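PDB 3OOS: Alpha/beta hydrolase family protein from Bacillus anthracis, which is an alpha/beta-fold hydrolase of undefined substrate, probably using a serine nucleophile to cleave its substrate. Local coordinates for residues H30-F42 / L189-F203. Sequence-based numbering, arbitrary orientation.
With SO4 (sulfate ion), chain B.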
ATOM      1  N   HIS A  30       0.968   4.039  -2.448  1.00 10.11           N
ATOM      2  CA  HIS A  30       1.170   2.646  -2.793  1.00 10.57           C
ATOM      3  C   HIS A  30       2.372   2.580  -3.722  1.00 10.73           C
ATOM      4  O   HIS A  30       2.748   3.584  -4.317  1.00 11.29           O
ATOM      5  CB  HIS A  30      -0.073   2.089  -3.483  1.00 10.63           C
ATOM      6  CG  HIS A  30      -0.011   0.617  -3.727  1.00 10.43           C
ATOM      7  ND1 HIS A  30       0.371   0.079  -4.937  1.00 11.01           N
ATOM      8  CD2 HIS A  30      -0.258  -0.432  -2.910  1.00 10.63           C
ATOM      9  CE1 HIS A  30       0.347  -1.239  -4.856  1.00 10.77           C
ATOM     10  NE2 HIS A  30      -0.033  -1.574  -3.635  1.00  9.88           N
ATOM     11  N   LEU A  31       2.977   1.405  -3.840  1.00 10.78           N
ATOM     12  CA  LEU A  31       4.206   1.267  -4.615  1.00 10.87           C
ATOM     13  C   LEU A  31       4.010   1.356  -6.131  1.00 10.74           C
ATOM     14  O   LEU A  31       4.932   1.746  -6.851  1.00 11.18           O
ATOM     15  CB  LEU A  31       4.925  -0.032  -4.246  1.00 11.02           C
ATOM     16  CG  LEU A  31       6.383  -0.147  -4.689  1.00 11.36           C
ATOM     17  CD1 LEU A  31       7.217   1.013  -4.149  1.00 11.68           C
ATOM     18  CD2 LEU A  31       6.941  -1.476  -4.229  1.00 11.81           C
ATOM     19  N   TYR A  32       2.825   0.998  -6.620  1.00 10.48           N
ATOM     20  CA  TYR A  32       2.582   1.010  -8.066  1.00 10.40           C
ATOM     21  C   TYR A  32       1.128   1.276  -8.445  1.00 10.32           C
ATOM     22  O   TYR A  32       0.540   0.549  -9.245  1.00 10.21           O
ATOM     23  CB  TYR A  32       3.118  -0.269  -8.741  1.00 10.66           C
ATOM     24  CG  TYR A  32       2.879  -1.561  -7.988  1.00 11.18           C
ATOM     25  CD1 TYR A  32       1.633  -2.189  -8.015  1.00 11.40           C
ATOM     26  CD2 TYR A  32       3.911  -2.170  -7.274  1.00 11.90           C
ATOM     27  CE1 TYR A  32       1.417  -3.380  -7.333  1.00 12.80           C
ATOM     28  CE2 TYR A  32       3.704  -3.368  -6.591  1.00 13.06           C
ATOM     29  CZ  TYR A  32       2.454  -3.962  -6.622  1.00 12.96           C
ATOM     30  OH  TYR A  32       2.238  -5.144  -5.946  1.00 14.85           O
ATOM     31  N   SER A  33       0.565   2.335  -7.874  1.00 10.23           N
ATOM     32  CA  SER A  33      -0.814   2.734  -8.154  1.00 10.71           C
ATOM     33  C   SER A  33      -0.916   4.234  -8.371  1.00 10.56           C
ATOM     34  O   SER A  33      -0.150   5.008  -7.797  1.00 11.03           O
ATOM     35  CB  SER A  33      -1.741   2.346  -7.000  1.00 10.80           C
ATOM     36  OG  SER A  33      -1.710   0.958  -6.755  1.00 12.41           O
ATOM     37  N   GLU A  34      -1.874   4.643  -9.196  1.00 10.40           N
ATOM     38  CA  GLU A  34      -2.156   6.064  -9.368  1.00 10.51           C
ATOM     39  C   GLU A  34      -3.579   6.402  -8.954  1.00 10.37           C
ATOM     40  O   GLU A  34      -4.512   5.656  -9.234  1.00 10.52           O
ATOM     41  CB  GLU A  34      -1.861   6.533 -10.797  1.00 10.58           C
ATOM     42  CG  GLU A  34      -2.656   5.831 -11.895  1.00 11.29           C
ATOM     43  CD  GLU A  34      -2.187   6.200 -13.292  1.00 12.68           C
ATOM     44  OE1 GLU A  34      -1.334   7.102 -13.439  1.00 12.99           O
ATOM     45  OE2 GLU A  34      -2.679   5.582 -14.253  1.00 14.06           O
ATOM     46  N   TYR A  35      -3.723   7.536  -8.278  1.00 10.22           N
ATOM     47  CA  TYR A  35      -4.981   7.954  -7.682  1.00 10.27           C
ATOM     48  C   TYR A  35      -5.579   9.167  -8.389  1.00 10.28           C
ATOM     49  O   TYR A  35      -4.896   9.871  -9.134  1.00 10.29           O
ATOM     50  CB  TYR A  35      -4.761   8.301  -6.207  1.00 10.18           C
ATOM     51  CG  TYR A  35      -4.114   7.208  -5.389  1.00 10.54           C
ATOM     52  CD1 TYR A  35      -4.845   6.095  -4.977  1.00 11.14           C
ATOM     53  CD2 TYR A  35      -2.774   7.295  -5.010  1.00 10.55           C
ATOM     54  CE1 TYR A  35      -4.259   5.091  -4.217  1.00 12.00           C
ATOM     55  CE2 TYR A  35      -2.176   6.295  -4.247  1.00 12.05           C
ATOM     56  CZ  TYR A  35      -2.927   5.198  -3.856  1.00 12.14           C
ATOM     57  OH  TYR A  35      -2.351   4.204  -3.096  1.00 13.96           O
ATOM     58  N   ASN A  36      -6.866   9.394  -8.148  1.00 10.52           N
ATOM     59  CA  ASN A  36      -7.539  10.617  -8.573  1.00 10.94           C
ATOM     60  C   ASN A  36      -8.376  11.159  -7.413  1.00 11.08           C
ATOM     61  O   ASN A  36      -8.318  10.614  -6.310  1.00 10.84           O
ATOM     62  CB  ASN A  36      -8.373  10.377  -9.840  1.00 11.15           C
ATOM     63  CG  ASN A  36      -9.447   9.322  -9.652  1.00 11.69           C
ATOM     64  OD1 ASN A  36     -10.169   9.325  -8.658  1.00 12.01           O
ATOM     65  ND2 ASN A  36      -9.568   8.421 -10.625  1.00 12.74           N
ATOM     66  N   ASP A  37      -9.150  12.214  -7.654  1.00 11.58           N
ATOM     67  CA  ASP A  37      -9.857  12.890  -6.560  1.00 12.01           C
ATOM     68  C   ASP A  37     -11.055  12.132  -5.967  1.00 12.08           C
ATOM     69  O   ASP A  37     -11.721  12.637  -5.063  1.00 12.01           O
ATOM     70  CB  ASP A  37     -10.213  14.341  -6.928  1.00 12.47           C
ATOM     71  CG  ASP A  37     -11.259  14.448  -8.029  1.00 13.66           C
ATOM     72  OD1 ASP A  37     -11.810  13.420  -8.477  1.00 14.73           O
ATOM     73  OD2 ASP A  37     -11.539  15.591  -8.442  1.00 16.24           O
ATOM     74  N   ASN A  38     -11.316  10.921  -6.460  1.00 12.12           N
ATOM     75  CA  ASN A  38     -12.238  10.011  -5.775  1.00 12.39           C
ATOM     76  C   ASN A  38     -11.640   9.513  -4.466  1.00 12.02           C
ATOM     77  O   ASN A  38     -12.350   8.987  -3.610  1.00 11.98           O
ATOM     78  CB  ASN A  38     -12.593   8.812  -6.656  1.00 12.93           C
ATOM     79  CG  ASN A  38     -13.481   9.192  -7.824  1.00 14.83           C
ATOM     80  OD1 ASN A  38     -13.121   8.984  -8.981  1.00 18.76           O
ATOM     81  ND2 ASN A  38     -14.641   9.758  -7.527  1.00 16.19           N
ATOM     82  N   GLY A  39     -10.328   9.686  -4.323  1.00 11.54           N
ATOM     83  CA  GLY A  39      -9.609   9.185  -3.161  1.00 11.17           C
ATOM     84  C   GLY A  39      -9.408   7.688  -3.255  1.00 10.94           C
ATOM     85  O   GLY A  39      -9.271   7.135  -4.346  1.00 11.03           O
ATOM     86  N   ASN A  40      -9.405   7.026  -2.102  1.00 10.42           N
ATOM     87  CA  ASN A  40      -9.047   5.621  -2.031  1.00 10.46           C
ATOM     88  C   ASN A  40      -9.627   4.989  -0.769  1.00 10.29           C
ATOM     89  O   ASN A  40      -9.649   5.621   0.284  1.00 10.63           O
ATOM     90  CB  ASN A  40      -7.520   5.490  -2.059  1.00 10.33           C
ATOM     91  CG  ASN A  40      -7.053   4.080  -1.821  1.00 10.57           C
ATOM     92  OD1 ASN A  40      -6.658   3.731  -0.709  1.00 11.25           O
ATOM     93  ND2 ASN A  40      -7.104   3.252  -2.859  1.00 10.55           N
ATOM     94  N   THR A  41     -10.080   3.742  -0.878  1.00 10.12           N
ATOM     95  CA  THR A  41     -10.814   3.092   0.214  1.00 10.11           C
ATOM     96  C   THR A  41      -9.942   2.673   1.403  1.00  9.93           C
ATOM     97  O   THR A  41     -10.453   2.494   2.508  1.00 10.29           O
ATOM     98  CB  THR A  41     -11.639   1.886  -0.277  1.00 10.26           C
ATOM     99  OG1 THR A  41     -10.798   1.007  -1.027  1.00 10.59           O
ATOM    100  CG2 THR A  41     -12.801   2.347  -1.146  1.00 10.34           C
ATOM    101  N   PHE A  42      -8.638   2.516   1.177  1.00  9.67           N
ATOM    102  CA  PHE A  42      -7.691   2.319   2.275  1.00  9.42           C
ATOM    103  C   PHE A  42      -7.397   3.648   2.978  1.00  9.29           C
ATOM    104  O   PHE A  42      -7.367   3.711   4.211  1.00  9.08           O
ATOM    105  CB  PHE A  42      -6.401   1.648   1.779  1.00  9.57           C
ATOM    106  CG  PHE A  42      -5.251   1.739   2.745  1.00  9.61           C
ATOM    107  CD1 PHE A  42      -5.266   1.029   3.944  1.00  9.44           C
ATOM    108  CD2 PHE A  42      -4.143   2.527   2.445  1.00 10.07           C
ATOM    109  CE1 PHE A  42      -4.198   1.118   4.836  1.00  9.65           C
ATOM    110  CE2 PHE A  42      -3.073   2.622   3.327  1.00 10.35           C
ATOM    111  CZ  PHE A  42      -3.098   1.914   4.527  1.00 10.02           C
ATOM    112  N   LEU A 189     -18.465   2.414  -3.151  1.00 16.48           N
ATOM    113  CA  LEU A 189     -17.671   3.469  -2.528  1.00 15.73           C
ATOM    114  C   LEU A 189     -16.775   4.153  -3.557  1.00 15.14           C
ATOM    115  O   LEU A 189     -16.306   3.500  -4.493  1.00 15.11           O
ATOM    116  CB  LEU A 189     -16.816   2.897  -1.388  1.00 15.69           C
ATOM    117  CG  LEU A 189     -17.547   2.238  -0.211  1.00 15.83           C
ATOM    118  CD1 LEU A 189     -16.563   1.516   0.699  1.00 15.64           C
ATOM    119  CD2 LEU A 189     -18.369   3.253   0.584  1.00 16.39           C
ATOM    120  N   PRO A 190     -16.530   5.469  -3.390  1.00 14.61           N
ATOM    121  CA  PRO A 190     -15.583   6.140  -4.280  1.00 14.21           C
ATOM    122  C   PRO A 190     -14.187   5.542  -4.111  1.00 13.47           C
ATOM    123  O   PRO A 190     -13.767   5.257  -2.989  1.00 13.20           O
ATOM    124  CB  PRO A 190     -15.612   7.596  -3.806  1.00 14.32           C
ATOM    125  CG  PRO A 190     -16.132   7.547  -2.414  1.00 14.98           C
ATOM    126  CD  PRO A 190     -17.067   6.380  -2.361  1.00 14.66           C
ATOM    127  N   ASN A 191     -13.489   5.338  -5.221  1.00 12.95           N
ATOM    128  CA  ASN A 191     -12.183   4.698  -5.185  1.00 12.63           C
ATOM    129  C   ASN A 191     -11.346   5.051  -6.398  1.00 12.40           C
ATOM    130  O   ASN A 191     -11.875   5.375  -7.465  1.00 12.70           O
ATOM    131  CB  ASN A 191     -12.336   3.173  -5.088  1.00 12.61           C
ATOM    132  CG  ASN A 191     -11.112   2.489  -4.487  1.00 12.70           C
ATOM    133  OD1 ASN A 191     -10.324   3.106  -3.768  1.00 12.15           O
ATOM    134  ND2 ASN A 191     -10.963   1.200  -4.768  1.00 14.42           N
ATOM    135  N   SER A 192     -10.032   5.000  -6.205  1.00 12.28           N
ATOM    136  CA  SER A 192      -9.061   5.078  -7.284  1.00 12.31           C
ATOM    137  C   SER A 192      -7.808   4.321  -6.850  1.00 12.45           C
ATOM    138  O   SER A 192      -7.665   3.958  -5.677  1.00 12.22           O
ATOM    139  CB  SER A 192      -8.733   6.535  -7.629  1.00 12.14           C
ATOM    140  OG  SER A 192      -7.984   7.163  -6.601  1.00 11.60           O
ATOM    141  N   GLY A 193      -6.907   4.075  -7.798  1.00 12.85           N
ATOM    142  CA  GLY A 193      -5.671   3.354  -7.516  1.00 13.37           C
ATOM    143  C   GLY A 193      -5.368   2.329  -8.590  1.00 13.85           C
ATOM    144  O   GLY A 193      -5.175   1.148  -8.286  1.00 14.93           O
ATOM    145  N   LYS A 194      -5.333   2.799  -9.837  1.00 13.90           N
ATOM    146  CA  LYS A 194      -5.054   1.955 -10.997  0.50 13.89           C
ATOM    147  C   LYS A 194      -3.578   1.569 -11.029  1.00 13.48           C
ATOM    148  O   LYS A 194      -2.708   2.392 -10.754  1.00 13.25           O
ATOM    149  CB  LYS A 194      -5.432   2.690 -12.286  0.50 14.25           C
ATOM    150  CG  LYS A 194      -6.038   1.805 -13.367  0.50 15.33           C
ATOM    151  CD  LYS A 194      -6.711   2.646 -14.445  0.50 16.65           C
ATOM    152  CE  LYS A 194      -5.691   3.270 -15.386  0.50 17.26           C
ATOM    153  NZ  LYS A 194      -5.081   2.254 -16.288  0.50 17.67           N
ATOM    154  N   THR A 195      -3.306   0.312 -11.363  1.00 13.02           N
ATOM    155  CA  THR A 195      -1.931  -0.180 -11.438  1.00 12.57           C
ATOM    156  C   THR A 195      -1.124   0.621 -12.458  1.00 12.23           C
ATOM    157  O   THR A 195      -1.589   0.864 -13.574  1.00 12.43           O
ATOM    158  CB  THR A 195      -1.894  -1.670 -11.806  1.00 12.72           C
ATOM    159  OG1 THR A 195      -2.661  -2.406 -10.851  1.00 13.53           O
ATOM    160  CG2 THR A 195      -0.463  -2.194 -11.795  1.00 13.29           C
ATOM    161  N   VAL A 196       0.076   1.040 -12.055  1.00 11.60           N
ATOM    162  CA  VAL A 196       1.005   1.727 -12.953  1.00 11.51           C
ATOM    163  C   VAL A 196       2.064   0.729 -13.425  1.00 11.40           C
ATOM    164  O   VAL A 196       2.923   0.305 -12.647  1.00 11.34           O
ATOM    165  CB  VAL A 196       1.657   2.965 -12.277  1.00 11.34           C
ATOM    166  CG1 VAL A 196       2.652   3.638 -13.215  1.00 11.85           C
ATOM    167  CG2 VAL A 196       0.589   3.965 -11.858  1.00 11.36           C
ATOM    168  N   GLY A 197       1.984   0.363 -14.703  1.00 11.32           N
ATOM    169  CA  GLY A 197       2.843  -0.663 -15.297  1.00 11.43           C
ATOM    170  C   GLY A 197       4.333  -0.443 -15.109  1.00 11.42           C
ATOM    171  O   GLY A 197       5.054  -1.374 -14.747  1.00 11.47           O
ATOM    172  N   ASN A 198       4.794   0.784 -15.345  1.00 11.37           N
ATOM    173  CA  ASN A 198       6.212   1.112 -15.187  1.00 11.47           C
ATOM    174  C   ASN A 198       6.714   0.759 -13.795  1.00 11.18           C
ATOM    175  O   ASN A 198       7.810   0.223 -13.633  1.00 11.05           O
ATOM    176  CB  ASN A 198       6.462   2.606 -15.446  1.00 11.78           C
ATOM    177  CG  ASN A 198       6.516   2.956 -16.927  1.00 12.91           C
ATOM    178  OD1 ASN A 198       6.195   4.084 -17.314  1.00 14.85           O
ATOM    179  ND2 ASN A 198       6.927   2.002 -17.757  1.00 13.11           N
ATOM    180  N   ARG A 199       5.889   1.055 -12.795  1.00 10.87           N
ATOM    181  CA  ARG A 199       6.270   0.889 -11.401  1.00 10.74           C
ATOM    182  C   ARG A 199       6.138  -0.568 -10.943  1.00 10.84           C
ATOM    183  O   ARG A 199       6.973  -1.061 -10.181  1.00 11.03           O
ATOM    184  CB  ARG A 199       5.451   1.831 -10.514  1.00 10.46           C
ATOM    185  CG  ARG A 199       5.673   3.323 -10.800  1.00 10.28           C
ATOM    186  CD  ARG A 199       5.102   4.190  -9.674  1.00 10.19           C
ATOM    187  NE  ARG A 199       5.741   3.835  -8.410  1.00 10.35           N
ATOM    188  CZ  ARG A 199       6.800   4.451  -7.892  1.00 10.48           C
ATOM    189  NH1 ARG A 199       7.333   5.510  -8.495  1.00  9.93           N
ATOM    190  NH2 ARG A 199       7.317   4.005  -6.756  1.00 11.28           N
ATOM    191  N   LEU A 200       5.097  -1.249 -11.418  1.00 11.03           N
ATOM    192  CA  LEU A 200       4.910  -2.671 -11.130  1.00 11.20           C
ATOM    193  C   LEU A 200       6.045  -3.497 -11.728  1.00 11.58           C
ATOM    194  O   LEU A 200       6.608  -4.367 -11.056  1.00 11.54           O
ATOM    195  CB  LEU A 200       3.559  -3.171 -11.652  1.00 11.27           C
ATOM    196  CG  LEU A 200       3.306  -4.681 -11.543  1.00 11.44           C
ATOM    197  CD1 LEU A 200       3.244  -5.138 -10.080  1.00 11.47           C
ATOM    198  CD2 LEU A 200       2.033  -5.071 -12.284  1.00 12.42           C
ATOM    199  N   ASN A 201       6.377  -3.213 -12.988  1.00 12.06           N
ATOM    200  CA  ASN A 201       7.493  -3.884 -13.651  1.00 12.73           C
ATOM    201  C   ASN A 201       8.790  -3.711 -12.882  1.00 12.70           C
ATOM    202  O   ASN A 201       9.525  -4.673 -12.684  1.00 12.92           O
ATOM    203  CB  ASN A 201       7.663  -3.381 -15.084  1.00 13.33           C
ATOM    204  CG  ASN A 201       6.588  -3.896 -16.011  1.00 15.04           C
ATOM    205  OD1 ASN A 201       5.885  -4.858 -15.697  1.00 17.00           O
ATOM    206  ND2 ASN A 201       6.455  -3.258 -17.168  1.00 17.36           N
ATOM    207  N   TYR A 202       9.061  -2.490 -12.432  1.00 12.82           N
ATOM    208  CA  TYR A 202      10.270  -2.236 -11.666  1.00 12.98           C
ATOM    209  C   TYR A 202      10.287  -3.042 -10.366  1.00 13.18           C
ATOM    210  O   TYR A 202      11.314  -3.628 -10.009  1.00 13.11           O
ATOM    211  CB  TYR A 202      10.469  -0.745 -11.380  1.00 13.15           C
ATOM    212  CG  TYR A 202      11.795  -0.482 -10.716  1.00 13.49           C
ATOM    213  CD1 TYR A 202      12.946  -0.264 -11.474  1.00 13.87           C
ATOM    214  CD2 TYR A 202      11.912  -0.494  -9.329  1.00 13.97           C
ATOM    215  CE1 TYR A 202      14.176  -0.040 -10.861  1.00 15.08           C
ATOM    216  CE2 TYR A 202      13.131  -0.284  -8.711  1.00 15.06           C
ATOM    217  CZ  TYR A 202      14.255  -0.049  -9.477  1.00 15.41           C
ATOM    218  OH  TYR A 202      15.460   0.165  -8.853  1.00 17.56           O
ATOM    219  N   PHE A 203       9.157  -3.078  -9.666  1.00 13.38           N
ATOM    220  CA  PHE A 203       9.082  -3.860  -8.441  1.00 13.82           C
ATOM    221  C   PHE A 203       9.367  -5.336  -8.703  1.00 13.98           C
ATOM    222  O   PHE A 203      10.189  -5.942  -8.019  1.00 14.22           O
ATOM    223  CB  PHE A 203       7.733  -3.709  -7.731  1.00 13.88           C
ATOM    224  CG  PHE A 203       7.579  -4.635  -6.557  1.00 14.52           C
ATOM    225  CD1 PHE A 203       8.319  -4.427  -5.395  1.00 15.65           C
ATOM    226  CD2 PHE A 203       6.733  -5.739  -6.625  1.00 15.55           C
ATOM    227  CE1 PHE A 203       8.201  -5.287  -4.308  1.00 16.51           C
ATOM    228  CE2 PHE A 203       6.609  -6.607  -5.545  1.00 16.30           C
ATOM    229  CZ  PHE A 203       7.345  -6.378  -4.383  1.00 16.40           C
TER
HETATM  230  S   SO4 B 278      -0.901  -4.970  -4.146  0.80 18.93           S
HETATM  231  O1  SO4 B 278      -0.335  -5.529  -5.369  0.80 20.01           O
HETATM  232  O2  SO4 B 278      -1.506  -6.039  -3.364  0.80 18.57           O
HETATM  233  O3  SO4 B 278       0.154  -4.308  -3.387  0.80 16.84           O
HETATM  234  O4  SO4 B 278      -1.925  -3.988  -4.502  0.80 19.88           O
HETATM  235  O   HOH W   1      -2.466  -1.336  -8.148  1.00 31.61           O
HETATM  236  O   HOH W   2      -1.852   3.140 -15.138  1.00 22.34           O
HETATM  237  O   HOH W   3     -11.491   6.141 -10.063  1.00 21.28           O
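Tyr32 and Leu200 meet beside a pocket holding a sulfate, probably from the crystallisation liquor, that probably marks the active site, since the anion also binds Ser99 and Ala100 of a likely nucleophile elbow. Leu200 CD1 makes a CH-pi contact over the centre of the Tyr32 ring, 3.7 Å from its centroid, while His30 CE1 lies toward the rim of the opposite face. Sandwiched in this way, the phenol reaches the sulfate, with Tyr32 OH 2.7 Å from SO4 O1; His30 NE2 donates to SO4 O3. Leu31 CD2 packs against Phe203 CD1, two apolar side chains suited to a buried position. The long Arg199 chain, bent at chi3 (59°), brings NE 2.7 Å from Leu31 O, in the guanidinium plane and nearly straight at 170°; NH1 and NH2 go on to Lys58 O and Thr77 OG1, so the buried guanidinium is well satisfied.

In this alpha/beta hydrolase fold, residues 30-42 follow a central strand of the main sheet, and residues 189-203 return to them through a small two-stranded antiparallel sheet. Glu34 and Lys194 are its hydrogen-bonded pair, and Gly193 joins Lys194 opposite Glu34 in a classic beta bulge; its positive phi (136°) suits glycine, and its CA lies against the Tyr35 ring. Val196, at the N-cap position of helix 197-207, donates its N to Tyr32 O, and its CG2 packs against the aliphatic part of Glu34, whose OE1 accepts from Gly61 N.

Farther along, Ser192 OG bridges the two ends of the type I turn Asn36-Gly39, its hydroxyl both accepting from Asn36 N (2.9 Å) and donating to Gly39 O (2.6 Å). Asn40 ND2 meets Ser192 O almost head-on, 3.0 Å away, and Asn191 OD1 accepts a hydrogen bond from Thr41 N, which lies above the Asn191 amide plane.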